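DNA polymerase (Bacillus phage phi29, PDB 2PY5) catalyses protein-primed, strand-displacing replication of the viral DNA with high processivity, and proofreads with its own 3'-5' exonuclease. Local coordinates at a contact of chain A with DNA. Residues are numbered along the deposited sequence; one frame, centred on the assembly and turned at random.

A contact of chain A with DNA. Residues 17, 65, 148, 567. With nucleotides of chain B.
Tyr148 stacks on the base of DT7, the 3'-terminal nucleotide of the single strand. The Tyr148 ring and the DT7 base ring are 13° from parallel, with ring centroids 3.9 Å apart. The phenol end of the ring extends over the thymine methyl, with Tyr148 OH 3.4 Å from C7 of DT7. Leu567 takes the opposite face of this base. Its CD1 methyl lies 3.6 Å from the centroid of the DT7 ring and also rests on the face of the DT6 base. It is wedged between the two unpaired thymines, which would keep them from stacking on each other. CD2 of Leu567 turns to the DT6 base, near its N3. Phe65 packs mainly on the sugars, with CB and CD1 also near O2 of the DT6 base. Its ring swings away from its own main-chain nitrogen (chi1 -177°), and Phe65 CZ meets O4' of the DT7 deoxyribose at 3.2 Å. One ring face lies against C2' of DT6. Thr17 adds its methyl, CG2, near the O2 carbonyl of DT7.

Waters link DT7 O2 to Leu567 N, DT7 N3 to Leu567 O, and the terminal 3'-hydroxyl, O3', to Tyr148 O. Tyr148 stabilises a frayed 3' terminus at the exonuclease active site, and Phe65 binds single-stranded DNA and is essential for exonucleolysis. Leu567 and Thr17 appear to assist. Phe65 lies in helix 63-76, while Thr17 and Tyr148 come from loops of the exonuclease region. Leu567 reaches in from strand 564-573, near the C-terminus.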
# COMPACT_ATOMS: atom_id res chain seq x y z
N THR A 17 16.72 9.30 20.41
CA THR A 17 17.08 9.35 19.00
C THR A 17 18.58 9.37 18.78
O THR A 17 19.05 9.82 17.74
CB THR A 17 16.39 10.55 18.32
OG1 THR A 17 16.94 11.78 18.81
CG2 THR A 17 14.87 10.51 18.60
N PHE A 65 8.47 -0.40 14.05
CA PHE A 65 9.23 0.54 14.89
C PHE A 65 9.20 0.11 16.36
O PHE A 65 10.19 -0.32 16.90
CB PHE A 65 8.73 1.97 14.70
CG PHE A 65 9.52 2.98 15.46
CD1 PHE A 65 10.75 3.42 14.98
CD2 PHE A 65 9.06 3.46 16.67
CE1 PHE A 65 11.51 4.33 15.72
CE2 PHE A 65 9.82 4.38 17.41
CZ PHE A 65 11.02 4.80 16.92
N TYR A 148 11.11 15.48 19.23
CA TYR A 148 11.70 14.13 19.24
C TYR A 148 13.09 14.08 19.83
O TYR A 148 13.45 13.12 20.51
CB TYR A 148 11.78 13.55 17.82
CG TYR A 148 10.48 13.55 17.05
CD1 TYR A 148 10.42 14.14 15.79
CD2 TYR A 148 9.33 12.99 17.58
CE1 TYR A 148 9.23 14.15 15.07
CE2 TYR A 148 8.13 12.99 16.86
CZ TYR A 148 8.10 13.58 15.60
OH TYR A 148 6.95 13.62 14.86
N LEU A 567 15.80 6.62 13.99
CA LEU A 567 15.52 7.21 12.70
C LEU A 567 16.55 8.31 12.49
O LEU A 567 16.51 9.35 13.15
CB LEU A 567 14.11 7.78 12.68
CG LEU A 567 13.02 6.71 12.83
CD1 LEU A 567 11.64 7.33 12.95
CD2 LEU A 567 13.09 5.78 11.64
P DT B 6 2.88 7.35 11.59
OP1 DT B 6 1.67 7.29 12.41
OP2 DT B 6 3.33 8.61 10.99
O5' DT B 6 4.13 6.89 12.49
C5' DT B 6 4.00 5.86 13.45
C4' DT B 6 5.37 5.56 13.99
O4' DT B 6 6.25 5.09 12.95
C3' DT B 6 6.07 6.80 14.54
O3' DT B 6 5.66 7.08 15.88
C2' DT B 6 7.54 6.41 14.43
C1' DT B 6 7.58 5.45 13.25
N1 DT B 6 8.16 6.02 12.00
C2 DT B 6 9.06 5.26 11.29
O2 DT B 6 9.41 4.15 11.63
N3 DT B 6 9.54 5.87 10.16
C4 DT B 6 9.21 7.13 9.68
O4 DT B 6 9.70 7.57 8.64
C5 DT B 6 8.23 7.85 10.45
C7 DT B 6 7.79 9.21 10.03
C6 DT B 6 7.76 7.27 11.57
P DT B 7 5.77 8.58 16.44
OP1 DT B 7 4.86 8.67 17.59
OP2 DT B 7 5.71 9.60 15.37
O5' DT B 7 7.29 8.57 16.93
C5' DT B 7 7.76 7.62 17.88
C4' DT B 7 9.23 7.91 18.14
O4' DT B 7 9.96 7.82 16.90
C3' DT B 7 9.55 9.31 18.67
O3' DT B 7 9.43 9.41 20.10
C2' DT B 7 11.01 9.44 18.25
C1' DT B 7 11.05 8.72 16.92
N1 DT B 7 10.96 9.63 15.72
C2 DT B 7 12.13 10.20 15.27
O2 DT B 7 13.21 10.00 15.78
N3 DT B 7 11.99 11.01 14.17
C4 DT B 7 10.82 11.30 13.50
O4 DT B 7 10.82 12.05 12.52
C5 DT B 7 9.63 10.68 14.02
C7 DT B 7 8.31 10.93 13.36
C6 DT B 7 9.74 9.88 15.10
O HOH W 1 14.90 8.00 16.33
O HOH W 2 11.11 11.42 21.26
O HOH W 3 14.68 11.52 13.13